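Local coordinates for putative cell adhesion protein (Bacteroides eggerthii, PDB 4GPV) that probably serves as a FimA-like fimbrial subunit, a building block of the adhesive pili of a human gut bacterium, at residues N48-F53 against A86-N91; W132-S137 against S154-K159; P281-N286 against E321-S326; A183-A188 against Q259-A264. One frame throughout, in Å; residues are numbered along the deposited sequence.

In the fold
Contacts 1 and 2 lie in the same large sheet, where strand 83-90 runs beside strand 133-138 and the two contacts touch through backbone bonds. Contacts 3 and 4 also touch, strand 262-271 being paired with strand 274-283 in the second sheet; the centres of contacts 1 and 4 are about 30 Å apart. Contacts 1, 2 and 4 are buried, and in each the strands are joined by antiparallel backbone bonds. Asparagine amides finish contact 1, waters tie the polar side of contact 2, and contact 4 adds a ring packed on a glutamine. Contact 3, only partly buried, has no hydrogen bond across it and relies on apolar branches against a loop.

Contact 1: N48-F53 against A86-N91; sequences NNYLVF and AYVVAN
Asn91 sets its CG anti to its own carbonyl carbon (chi1 -66°), and from there its side chain crosses that of Asn48, whose ND2 bonds Asn130 OD1, at about a right angle. OD1 of Asn91 accepts the backbone N of Asn48 at 2.7 Å, in the plane of the amide carbonyl, and takes a second, weak bond from Asn49 N. Meanwhile ND2 of the same amide is bonded to Leu131 O and Val46 O, so both ends are gripped and its rotation is fixed. An alanine here would probably leave Asn48 N and those two carbonyls without their mates, and the strand end less firmly tied. Asn49 also bonds through its backbone: its O accepts Asn91 N at 2.8 Å, while its OD1 is bonded to Gly93 N and its ND2 reaches a water 3.0 Å away that bonds weakly to Asn91 O.

Beyond this polar end the strands run antiparallel. Leu51 with Val89 and Phe53 with Tyr87 form the hydrogen-bonded pairs, Phe53 N reaching Tyr87 O at 2.8 Å. On one face Val52 and Val88 lie side by side, CG2 to CG2 at 4.0 Å; on the other, Phe53 CE1 comes to 4.4 Å from Val89 CG2. Strand 66-68 flanks the first strand and strand 133-138 the second, Leu109 of helix 106-111 packs on Phe53 and Tyr87, and Val88 rests on strand 146-169.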
loop_
_atom_site.group_PDB
_atom_site.type_symbol
_atom_site.label_atom_id
_atom_site.label_comp_id
_atom_site.label_asym_id
_atom_site.label_seq_id
_atom_site.Cartn_x
_atom_site.Cartn_y
_atom_site.Cartn_z
ATOM N N ASN A 48 8.393 14.164 5.183
ATOM C CA ASN A 48 8.382 15.460 4.519
ATOM C C ASN A 48 7.666 16.514 5.366
ATOM O O ASN A 48 8.037 17.695 5.365
ATOM C CB ASN A 48 7.713 15.351 3.162
ATOM C CG ASN A 48 8.539 14.499 2.250
ATOM O OD1 ASN A 48 9.748 14.750 2.078
ATOM N ND2 ASN A 48 7.926 13.475 1.686
ATOM N N ASN A 49 6.596 16.071 6.051
ATOM C CA ASN A 49 5.740 16.891 6.895
ATOM C C ASN A 49 4.871 15.980 7.741
ATOM O O ASN A 49 4.797 14.761 7.476
ATOM C CB ASN A 49 4.862 17.808 6.038
ATOM C CG ASN A 49 4.075 17.042 5.006
ATOM O OD1 ASN A 49 3.139 16.286 5.339
ATOM N ND2 ASN A 49 4.498 17.171 3.747
ATOM N N TYR A 50 4.238 16.542 8.764
ATOM C CA TYR A 50 3.333 15.721 9.581
ATOM C C TYR A 50 2.334 16.616 10.310
ATOM O O TYR A 50 2.527 17.825 10.389
ATOM C CB TYR A 50 4.121 14.837 10.581
ATOM C CG TYR A 50 4.988 15.610 11.560
ATOM C CD1 TYR A 50 6.290 15.969 11.233
ATOM C CD2 TYR A 50 4.496 15.994 12.810
ATOM C CE1 TYR A 50 7.089 16.690 12.124
ATOM C CE2 TYR A 50 5.288 16.713 13.710
ATOM C CZ TYR A 50 6.591 17.042 13.366
ATOM O OH TYR A 50 7.401 17.735 14.229
ATOM N N LEU A 51 1.281 16.010 10.827
ATOM C CA LEU A 51 0.264 16.667 11.641
ATOM C C LEU A 51 0.206 15.972 12.989
ATOM O O LEU A 51 0.250 14.743 13.049
ATOM C CB LEU A 51 -1.140 16.653 10.986
ATOM C CG LEU A 51 -1.270 17.247 9.566
ATOM C CD1 LEU A 51 -2.625 16.870 8.936
ATOM C CD2 LEU A 51 -1.135 18.759 9.605
ATOM N N VAL A 52 0.044 16.740 14.053
ATOM C CA VAL A 52 -0.131 16.186 15.406
ATOM C C VAL A 52 -1.503 16.660 15.916
ATOM O O VAL A 52 -1.782 17.866 15.945
ATOM C CB VAL A 52 0.993 16.541 16.439
ATOM C CG1 VAL A 52 0.772 15.839 17.788
ATOM C CG2 VAL A 52 2.392 16.237 15.901
ATOM N N PHE A 53 -2.349 15.705 16.297
ATOM C CA PHE A 53 -3.664 15.973 16.868
ATOM C C PHE A 53 -3.637 15.579 18.331
ATOM O O PHE A 53 -3.192 14.478 18.658
ATOM C CB PHE A 53 -4.777 15.194 16.135
ATOM C CG PHE A 53 -4.793 15.376 14.639
ATOM C CD1 PHE A 53 -3.931 14.643 13.824
ATOM C CD2 PHE A 53 -5.686 16.256 14.042
ATOM C CE1 PHE A 53 -3.932 14.816 12.436
ATOM C CE2 PHE A 53 -5.687 16.436 12.649
ATOM C CZ PHE A 53 -4.810 15.720 11.859
ATOM N N ALA A 86 -2.344 11.507 21.664
ATOM C CA ALA A 86 -1.681 12.189 20.551
ATOM C C ALA A 86 -1.707 11.268 19.349
ATOM O O ALA A 86 -1.401 10.078 19.485
ATOM C CB ALA A 86 -0.241 12.551 20.935
ATOM N N TYR A 87 -2.205 11.766 18.211
ATOM C CA TYR A 87 -2.210 11.053 16.942
ATOM C C TYR A 87 -1.330 11.805 15.994
ATOM O O TYR A 87 -1.344 13.057 15.981
ATOM C CB TYR A 87 -3.627 10.975 16.392
ATOM C CG TYR A 87 -4.571 10.089 17.172
ATOM C CD1 TYR A 87 -5.252 10.570 18.283
ATOM C CD2 TYR A 87 -4.911 8.828 16.703
ATOM C CE1 TYR A 87 -6.142 9.761 18.991
ATOM C CE2 TYR A 87 -5.835 8.027 17.375
ATOM C CZ TYR A 87 -6.447 8.497 18.520
ATOM O OH TYR A 87 -7.358 7.705 19.176
ATOM N N VAL A 88 -0.552 11.060 15.200
ATOM C CA VAL A 88 0.369 11.680 14.226
ATOM C C VAL A 88 0.117 11.060 12.854
ATOM O O VAL A 88 0.045 9.834 12.728
ATOM C CB VAL A 88 1.872 11.534 14.636
ATOM C CG1 VAL A 88 2.805 12.112 13.568
ATOM C CG2 VAL A 88 2.153 12.197 15.990
ATOM N N VAL A 89 0.018 11.902 11.838
ATOM C CA VAL A 89 -0.090 11.465 10.455
ATOM C C VAL A 89 1.031 12.163 9.709
ATOM O O VAL A 89 1.117 13.380 9.776
ATOM C CB VAL A 89 -1.480 11.724 9.803
ATOM C CG1 VAL A 89 -1.480 11.262 8.345
ATOM C CG2 VAL A 89 -2.607 11.024 10.571
ATOM N N ALA A 90 1.872 11.409 9.006
ATOM C CA ALA A 90 2.965 12.019 8.238
ATOM C C ALA A 90 2.687 11.942 6.748
ATOM O O ALA A 90 2.070 10.975 6.266
ATOM C CB ALA A 90 4.273 11.279 8.531
ATOM N N ASN A 91 3.185 12.937 6.019
ATOM C CA ASN A 91 3.282 12.996 4.565
ATOM C C ASN A 91 1.960 13.131 3.838
ATOM O O ASN A 91 1.878 12.777 2.668
ATOM C CB ASN A 91 4.102 11.789 4.052
ATOM C CG ASN A 91 5.542 11.850 4.489
ATOM O OD1 ASN A 91 6.085 12.929 4.752
ATOM N ND2 ASN A 91 6.231 10.710 4.505
HETATM O O HOH W 1 3.553 15.252 1.583
#

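Contact 2: W132-S137 against S154-K159; sequences WMSGES and SFVAAK
Met133, deposited as selenomethionine, lies side by side with Phe155, both pointing the same way from a non-hydrogen-bonded pair. Its CB sits 3.6 Å from Ser154 O, and CG comes next, 3.8 Å from Phe155 CD1. SE stands obliquely to the ring, 5.0 Å from the centroid of Phe155, a Met-aromatic contact. The chain then bends (chi3 -93°) and puts CE beside the amide of Asn91, while Ala45 and Thr340 also touch this side chain. Phe155 is stacked in turn on Trp338 of strand 329-343.

The two segments belong to a beta hairpin, strand 133-138 turning back into the long strand 146-169. Ser134 and Ser154 make its hydrogen-bonded pair here, each N reaching the other's O at 3.0 Å. Two residues further along, Val156 N bonds Trp132 O at 3.1 Å, from above the carbonyl plane, and Val156 CG2 packs against Trp132 CB at 3.9 Å. Past this point the second segment breaks from its partner, and a water bridges Trp132 O and Ala157 N.

On the side away from Met133 another water donates to both Ser134 OG and Ser154 O, Ser134 OG being bonded to Phe194 O as well.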
loop_
_atom_site.group_PDB
_atom_site.type_symbol
_atom_site.label_atom_id
_atom_site.label_comp_id
_atom_site.label_asym_id
_atom_site.label_seq_id
_atom_site.Cartn_x
_atom_site.Cartn_y
_atom_site.Cartn_z
ATOM N N TRP A 132 2.648 7.655 3.227
ATOM C CA TRP A 132 1.847 8.020 4.402
ATOM C C TRP A 132 2.214 7.119 5.570
ATOM O O TRP A 132 2.391 5.918 5.374
ATOM C CB TRP A 132 0.344 7.862 4.111
ATOM C CG TRP A 132 -0.227 8.851 3.127
ATOM C CD1 TRP A 132 0.354 9.999 2.673
ATOM C CD2 TRP A 132 -1.537 8.797 2.531
ATOM N NE1 TRP A 132 -0.483 10.632 1.786
ATOM C CE2 TRP A 132 -1.663 9.932 1.701
ATOM C CE3 TRP A 132 -2.608 7.889 2.613
ATOM C CZ2 TRP A 132 -2.816 10.183 0.938
ATOM C CZ3 TRP A 132 -3.754 8.122 1.836
ATOM C CH2 TRP A 132 -3.848 9.262 1.017
HETATM N N MSE A 133 2.341 7.697 6.768
HETATM C CA MSE A 133 2.632 6.986 8.013
HETATM C C MSE A 133 1.759 7.532 9.103
HETATM O O MSE A 133 1.346 8.701 9.040
HETATM C CB MSE A 133 4.105 7.121 8.426
HETATM C CG MSE A 133 5.072 6.471 7.421
HETATM SE SE MSE A 133 6.912 6.839 7.914
HETATM C CE MSE A 133 7.245 8.418 6.893
ATOM N N SER A 134 1.411 6.690 10.060
ATOM C CA SER A 134 0.583 7.172 11.145
ATOM C C SER A 134 0.915 6.420 12.423
ATOM O O SER A 134 1.488 5.332 12.401
ATOM C CB SER A 134 -0.902 7.065 10.791
ATOM O OG SER A 134 -1.310 5.701 10.807
ATOM N N GLY A 135 0.571 7.019 13.535
ATOM C CA GLY A 135 0.810 6.417 14.840
ATOM C C GLY A 135 0.084 7.173 15.914
ATOM O O GLY A 135 -0.445 8.254 15.663
ATOM N N GLU A 136 0.049 6.613 17.144
ATOM C CA GLU A 136 -0.658 7.305 18.222
ATOM C C GLU A 136 -0.045 6.929 19.553
ATOM O O GLU A 136 0.542 5.853 19.673
ATOM C CB GLU A 136 -2.172 6.949 18.216
ATOM C CG GLU A 136 -2.472 5.494 18.559
ATOM C CD GLU A 136 -3.874 5.014 18.250
ATOM O OE1 GLU A 136 -4.154 4.739 17.063
ATOM O OE2 GLU A 136 -4.674 4.855 19.200
ATOM N N SER A 137 -0.254 7.768 20.565
ATOM C CA SER A 137 0.283 7.486 21.891
ATOM C C SER A 137 -0.562 8.128 22.957
ATOM O O SER A 137 -1.196 9.168 22.715
ATOM C CB SER A 137 1.718 8.013 21.980
ATOM O OG SER A 137 2.265 7.904 23.286
ATOM N N SER A 154 3.913 3.876 11.536
ATOM C CA SER A 154 3.858 2.698 10.670
ATOM C C SER A 154 3.324 3.107 9.318
ATOM O O SER A 154 2.522 4.036 9.250
ATOM C CB SER A 154 2.958 1.619 11.271
ATOM O OG SER A 154 3.480 1.109 12.484
ATOM N N PHE A 155 3.709 2.402 8.258
ATOM C CA PHE A 155 3.174 2.716 6.925
ATOM C C PHE A 155 1.706 2.424 6.862
ATOM O O PHE A 155 1.255 1.401 7.378
ATOM C CB PHE A 155 3.865 1.875 5.841
ATOM C CG PHE A 155 5.318 2.205 5.646
ATOM C CD1 PHE A 155 5.710 3.476 5.212
ATOM C CD2 PHE A 155 6.303 1.242 5.870
ATOM C CE1 PHE A 155 7.066 3.776 5.026
ATOM C CE2 PHE A 155 7.657 1.540 5.655
ATOM C CZ PHE A 155 8.026 2.811 5.255
ATOM N N VAL A 156 0.958 3.278 6.152
ATOM C CA VAL A 156 -0.468 3.055 5.926
ATOM C C VAL A 156 -0.623 2.010 4.813
ATOM O O VAL A 156 -1.583 1.244 4.826
ATOM C CB VAL A 156 -1.139 4.410 5.548
ATOM C CG1 VAL A 156 -2.585 4.221 5.062
ATOM C CG2 VAL A 156 -1.078 5.371 6.728
ATOM N N ALA A 157 0.264 2.058 3.822
ATOM C CA ALA A 157 0.236 1.135 2.682
ATOM C C ALA A 157 0.993 -0.182 2.949
ATOM O O ALA A 157 1.672 -0.356 3.965
ATOM C CB ALA A 157 0.844 1.829 1.468
ATOM N N ALA A 158 0.889 -1.088 1.966
ATOM C CA ALA A 158 1.665 -2.306 1.807
ATOM C C ALA A 158 2.497 -2.134 0.540
ATOM O O ALA A 158 2.142 -1.324 -0.336
ATOM C CB ALA A 158 0.726 -3.521 1.684
ATOM N N LYS A 159 3.549 -2.911 0.397
ATOM C CA LYS A 159 4.392 -2.870 -0.780
ATOM C C LYS A 159 4.412 -4.261 -1.409
ATOM O O LYS A 159 4.524 -5.261 -0.680
ATOM C CB LYS A 159 5.812 -2.442 -0.357
ATOM C CG LYS A 159 6.794 -2.297 -1.504
ATOM C CD LYS A 159 8.098 -1.665 -0.983
ATOM C CE LYS A 159 9.237 -2.609 -0.819
ATOM N NZ LYS A 159 10.451 -1.905 -0.307
HETATM O O HOH W 2 2.143 4.190 3.228
HETATM O O HOH W 3 -0.353 3.397 9.869
HETATM O O HOH W 4 2.372 2.802 14.615
#

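Contact 3: P281-N286 against E321-S326; sequences PILFTN and EEPVVS
Leu283 and Pro281, in strand 274-283, lie against a loop at Pro323 and Val324 across a backbone gap too wide for sheet pairing: the CA atoms of Leu283 and Pro323 are 6.9 Å apart, and no hydrogen bond joins the segments. Leu283 does most of the reaching. Chi1 (-86°) sets its CG anti to the carbonyl carbon, on the loop's side; from CG the CD2 methyl reaches 3.6 Å from Glu321 O, and the same methyl comes within 4.4 Å of Pro323 CG.

The 321-326 segment, part of the loop joining strand 297-306 to strand 329-343, lies against strand 274-283. Just past Leu283 the chain folds through an inverse gamma turn centred on Phe284, closed by a weak bond from Thr285 N to Leu283 O.

The second patch is Pro281 against Val324, their side chains crossing at about a right angle. Val324 CG2 meets the proline ring at two atoms, 3.8 Å from Pro281 CD and 3.9 Å from Pro281 CG. Outside the two segments Pro281 packs on Ile262 and Ala264, while Val324 rests on Thr317 and Ile329. The carboxylate of Glu321 points elsewhere, its OE2 bonded to Tyr214 OH and Phe218 N.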
loop_
_atom_site.group_PDB
_atom_site.type_symbol
_atom_site.label_atom_id
_atom_site.label_comp_id
_atom_site.label_asym_id
_atom_site.label_seq_id
_atom_site.Cartn_x
_atom_site.Cartn_y
_atom_site.Cartn_z
ATOM N N PRO A 281 -0.831 -14.816 -13.400
ATOM C CA PRO A 281 -1.244 -14.086 -12.193
ATOM C C PRO A 281 -1.015 -14.784 -10.849
ATOM O O PRO A 281 -0.797 -16.002 -10.783
ATOM C CB PRO A 281 -2.745 -13.966 -12.421
ATOM C CG PRO A 281 -3.108 -15.239 -13.171
ATOM C CD PRO A 281 -1.871 -15.781 -13.811
ATOM N N ILE A 282 -1.148 -13.991 -9.784
ATOM C CA ILE A 282 -1.161 -14.471 -8.413
ATOM C C ILE A 282 -2.258 -13.727 -7.663
ATOM O O ILE A 282 -2.259 -12.494 -7.624
ATOM C CB ILE A 282 0.202 -14.452 -7.670
ATOM C CG1 ILE A 282 0.131 -15.279 -6.340
ATOM C CG2 ILE A 282 0.722 -13.068 -7.426
ATOM C CD1 ILE A 282 -0.273 -16.898 -6.520
ATOM N N LEU A 283 -3.208 -14.486 -7.087
ATOM C CA LEU A 283 -4.309 -13.915 -6.304
ATOM C C LEU A 283 -3.888 -13.822 -4.867
ATOM O O LEU A 283 -3.416 -14.820 -4.322
ATOM C CB LEU A 283 -5.583 -14.787 -6.402
ATOM C CG LEU A 283 -6.515 -14.549 -7.572
ATOM C CD1 LEU A 283 -5.894 -15.026 -8.827
ATOM C CD2 LEU A 283 -7.793 -15.312 -7.369
ATOM N N PHE A 284 -4.083 -12.652 -4.245
ATOM C CA PHE A 284 -3.773 -12.448 -2.826
ATOM C C PHE A 284 -4.987 -12.885 -2.009
ATOM O O PHE A 284 -5.764 -12.056 -1.483
ATOM C CB PHE A 284 -3.374 -11.006 -2.524
ATOM C CG PHE A 284 -1.965 -10.742 -2.987
ATOM C CD1 PHE A 284 -0.879 -11.081 -2.184
ATOM C CD2 PHE A 284 -1.719 -10.218 -4.252
ATOM C CE1 PHE A 284 0.433 -10.851 -2.621
ATOM C CE2 PHE A 284 -0.402 -9.970 -4.682
ATOM C CZ PHE A 284 0.656 -10.317 -3.873
ATOM N N THR A 285 -5.155 -14.205 -1.952
ATOM C CA THR A 285 -6.178 -14.902 -1.164
ATOM C C THR A 285 -5.490 -15.911 -0.253
ATOM O O THR A 285 -4.375 -16.354 -0.537
ATOM C CB THR A 285 -7.160 -15.682 -2.080
ATOM O OG1 THR A 285 -6.438 -16.677 -2.819
ATOM C CG2 THR A 285 -7.947 -14.785 -3.000
ATOM N N ASN A 286 -6.211 -16.368 0.774
ATOM C CA ASN A 286 -5.685 -17.420 1.645
ATOM C C ASN A 286 -5.423 -18.752 0.925
ATOM O O ASN A 286 -4.581 -19.501 1.392
ATOM C CB ASN A 286 -6.668 -17.666 2.790
ATOM C CG ASN A 286 -6.560 -16.592 3.825
ATOM O OD1 ASN A 286 -5.537 -15.900 3.948
ATOM N ND2 ASN A 286 -7.627 -16.414 4.581
ATOM N N GLU A 321 -8.694 -13.585 -12.817
ATOM C CA GLU A 321 -9.483 -13.582 -11.570
ATOM C C GLU A 321 -9.777 -14.994 -11.035
ATOM O O GLU A 321 -10.289 -15.120 -9.920
ATOM C CB GLU A 321 -10.791 -12.828 -11.757
ATOM C CG GLU A 321 -10.592 -11.352 -12.058
ATOM C CD GLU A 321 -11.854 -10.556 -12.329
ATOM O OE1 GLU A 321 -12.967 -11.041 -12.020
ATOM O OE2 GLU A 321 -11.726 -9.428 -12.847
ATOM N N GLU A 322 -9.456 -16.034 -11.819
ATOM C CA GLU A 322 -9.641 -17.434 -11.421
ATOM C C GLU A 322 -8.271 -18.051 -11.111
ATOM O O GLU A 322 -7.337 -17.849 -11.887
ATOM C CB GLU A 322 -10.376 -18.242 -12.498
ATOM C CG GLU A 322 -11.830 -17.861 -12.736
ATOM C CD GLU A 322 -12.783 -17.894 -11.555
ATOM O OE1 GLU A 322 -12.741 -18.867 -10.767
ATOM O OE2 GLU A 322 -13.598 -16.950 -11.441
ATOM N N PRO A 323 -8.124 -18.830 -10.013
ATOM C CA PRO A 323 -6.804 -19.411 -9.702
ATOM C C PRO A 323 -6.265 -20.304 -10.823
ATOM O O PRO A 323 -7.031 -20.910 -11.583
ATOM C CB PRO A 323 -7.052 -20.210 -8.419
ATOM C CG PRO A 323 -8.288 -19.631 -7.834
ATOM C CD PRO A 323 -9.127 -19.194 -8.991
ATOM N N VAL A 324 -4.938 -20.316 -10.963
ATOM C CA VAL A 324 -4.254 -21.075 -12.003
ATOM C C VAL A 324 -3.639 -22.319 -11.381
ATOM O O VAL A 324 -2.989 -22.241 -10.334
ATOM C CB VAL A 324 -3.197 -20.216 -12.764
ATOM C CG1 VAL A 324 -2.411 -21.044 -13.778
ATOM C CG2 VAL A 324 -3.860 -19.044 -13.466
ATOM N N VAL A 325 -3.877 -23.461 -12.025
ATOM C CA VAL A 325 -3.312 -24.756 -11.672
ATOM C C VAL A 325 -2.622 -25.231 -12.951
ATOM O O VAL A 325 -3.291 -25.710 -13.873
ATOM C CB VAL A 325 -4.355 -25.766 -11.091
ATOM C CG1 VAL A 325 -3.695 -27.096 -10.730
ATOM C CG2 VAL A 325 -5.072 -25.185 -9.871
ATOM N N SER A 326 -1.297 -24.981 -13.047
ATOM C CA SER A 326 -0.467 -25.330 -14.203
ATOM C C SER A 326 1.019 -25.404 -13.841
ATOM O O SER A 326 1.509 -24.641 -13.002
ATOM C CB SER A 326 -0.669 -24.336 -15.348
ATOM O OG SER A 326 -0.017 -23.099 -15.114
#

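Contact 4: A183-A188 against Q259-A264; sequences AVLLFA and QPTILA
Phe187 and Gln259 fit ring to chain. Gln259 sets CG anti to its backbone N (chi1 171°), over one face of the phenyl ring and offset toward the rim, 3.4 Å from Phe187 CG, a CH-pi contact; the chain then bends at chi2. The amide runs on past the rim on the same side, NE2 3.5 Å from Phe187 CD2, with the amide and ring planes 45° apart. NE2 is held there by a bond to Pro260 O at 3.1 Å. At the ring's edge sits Ile262 CD1, so the phenyl meets one side chain on a face and another at an edge. An alanine at Gln259 would probably open a gap over that ring face and leave it freer to shift, with Pro260 O losing the amide.

On the opposite face of the sheet Leu185 supplies the next bump: its CD1 drops into the hollow between Ile262 O, 3.5 Å away, and Thr261 CG2. Leu263 answers with CD1 laid against Val184 O at 3.5 Å. Beside Phe187 the hydroxyl of Thr261 donates to Phe187 O at 2.7 Å and also meets Asn254 ND2. Val184 with Ala264 and Leu186 with Ile262 are the hydrogen-bonded pairs, Leu186 N reaching Ile262 O at 2.7 Å.

A G1 beta bulge interrupts strand 176-193 here, Phe187 and Ala188 both facing Tyr208 of strand 207-209. Strand 274-283 pairs with strand 262-271 on its far side, Ile262 packing on Leu283, while Leu185 and Leu263 rest on Ile160 of strand 146-169.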
loop_
_atom_site.group_PDB
_atom_site.type_symbol
_atom_site.label_atom_id
_atom_site.label_comp_id
_atom_site.label_asym_id
_atom_site.label_seq_id
_atom_site.Cartn_x
_atom_site.Cartn_y
_atom_site.Cartn_z
ATOM N N ALA A 183 3.601 -5.468 -16.220
ATOM C CA ALA A 183 3.359 -6.009 -14.895
ATOM C C ALA A 183 2.222 -5.147 -14.358
ATOM O O ALA A 183 2.318 -3.904 -14.373
ATOM C CB ALA A 183 4.609 -5.906 -14.011
ATOM N N VAL A 184 1.112 -5.779 -13.985
ATOM C CA VAL A 184 -0.090 -5.025 -13.590
ATOM C C VAL A 184 -0.590 -5.422 -12.195
ATOM O O VAL A 184 -0.398 -6.546 -11.771
ATOM C CB VAL A 184 -1.239 -5.179 -14.643
ATOM C CG1 VAL A 184 -0.856 -4.613 -16.020
ATOM C CG2 VAL A 184 -1.725 -6.634 -14.756
ATOM N N LEU A 185 -1.211 -4.474 -11.500
ATOM C CA LEU A 185 -1.850 -4.743 -10.231
ATOM C C LEU A 185 -3.318 -4.586 -10.475
ATOM O O LEU A 185 -3.756 -3.531 -10.918
ATOM C CB LEU A 185 -1.348 -3.840 -9.076
ATOM C CG LEU A 185 -1.728 -4.337 -7.668
ATOM C CD1 LEU A 185 -1.025 -5.701 -7.333
ATOM C CD2 LEU A 185 -1.351 -3.277 -6.602
ATOM N N LEU A 186 -4.084 -5.620 -10.171
ATOM C CA LEU A 186 -5.530 -5.579 -10.371
ATOM C C LEU A 186 -6.198 -5.487 -9.033
ATOM O O LEU A 186 -5.804 -6.204 -8.093
ATOM C CB LEU A 186 -6.029 -6.825 -11.165
ATOM C CG LEU A 186 -5.227 -7.237 -12.414
ATOM C CD1 LEU A 186 -5.871 -8.509 -13.076
ATOM C CD2 LEU A 186 -5.133 -6.069 -13.425
ATOM N N PHE A 187 -7.211 -4.594 -8.909
ATOM C CA PHE A 187 -8.009 -4.476 -7.687
ATOM C C PHE A 187 -7.168 -4.128 -6.485
ATOM O O PHE A 187 -7.245 -4.775 -5.445
ATOM C CB PHE A 187 -8.839 -5.757 -7.409
ATOM C CG PHE A 187 -9.582 -6.168 -8.653
ATOM C CD1 PHE A 187 -10.510 -5.317 -9.235
ATOM C CD2 PHE A 187 -9.268 -7.354 -9.306
ATOM C CE1 PHE A 187 -11.131 -5.653 -10.438
ATOM C CE2 PHE A 187 -9.884 -7.691 -10.505
ATOM C CZ PHE A 187 -10.812 -6.834 -11.069
ATOM N N ALA A 188 -6.423 -3.028 -6.615
ATOM C CA ALA A 188 -5.736 -2.401 -5.488
ATOM C C ALA A 188 -6.812 -1.747 -4.617
ATOM O O ALA A 188 -7.643 -1.026 -5.173
ATOM C CB ALA A 188 -4.791 -1.324 -6.015
ATOM N N GLN A 259 -13.249 -8.372 -3.245
ATOM C CA GLN A 259 -12.476 -8.774 -4.427
ATOM C C GLN A 259 -11.034 -8.793 -4.037
ATOM O O GLN A 259 -10.546 -7.735 -3.639
ATOM C CB GLN A 259 -12.692 -7.805 -5.611
ATOM C CG GLN A 259 -11.744 -8.057 -6.812
ATOM C CD GLN A 259 -11.825 -9.445 -7.439
ATOM O OE1 GLN A 259 -12.898 -9.948 -7.773
ATOM N NE2 GLN A 259 -10.687 -10.104 -7.644
ATOM N N PRO A 260 -10.296 -9.922 -4.187
ATOM C CA PRO A 260 -8.875 -9.871 -3.814
ATOM C C PRO A 260 -8.036 -9.103 -4.806
ATOM O O PRO A 260 -8.360 -9.018 -5.980
ATOM C CB PRO A 260 -8.453 -11.335 -3.841
ATOM C CG PRO A 260 -9.413 -11.989 -4.800
ATOM C CD PRO A 260 -10.700 -11.291 -4.565
ATOM N N THR A 261 -6.912 -8.598 -4.317
ATOM C CA THR A 261 -5.915 -7.949 -5.149
ATOM C C THR A 261 -5.197 -9.055 -5.942
ATOM O O THR A 261 -5.015 -10.178 -5.444
ATOM C CB THR A 261 -4.964 -7.130 -4.261
ATOM O OG1 THR A 261 -5.710 -6.058 -3.642
ATOM C CG2 THR A 261 -3.792 -6.524 -5.042
ATOM N N ILE A 262 -4.785 -8.739 -7.182
ATOM C CA ILE A 262 -4.111 -9.705 -8.060
ATOM C C ILE A 262 -2.887 -9.037 -8.676
ATOM O O ILE A 262 -2.999 -7.939 -9.225
ATOM C CB ILE A 262 -5.047 -10.232 -9.206
ATOM C CG1 ILE A 262 -6.415 -10.740 -8.692
ATOM C CG2 ILE A 262 -4.286 -11.261 -10.137
ATOM C CD1 ILE A 262 -7.443 -10.987 -9.760
ATOM N N LEU A 263 -1.738 -9.692 -8.602
ATOM C CA LEU A 263 -0.533 -9.223 -9.303
ATOM C C LEU A 263 -0.365 -10.100 -10.529
ATOM O O LEU A 263 -0.491 -11.309 -10.412
ATOM C CB LEU A 263 0.729 -9.286 -8.411
ATOM C CG LEU A 263 2.060 -8.909 -9.118
ATOM C CD1 LEU A 263 2.113 -7.414 -9.472
ATOM C CD2 LEU A 263 3.238 -9.309 -8.253
ATOM N N ALA A 264 -0.135 -9.508 -11.725
ATOM C CA ALA A 264 0.042 -10.349 -12.895
ATOM C C ALA A 264 1.011 -9.765 -13.902
ATOM O O ALA A 264 1.233 -8.547 -13.955
ATOM C CB ALA A 264 -1.306 -10.543 -13.604
#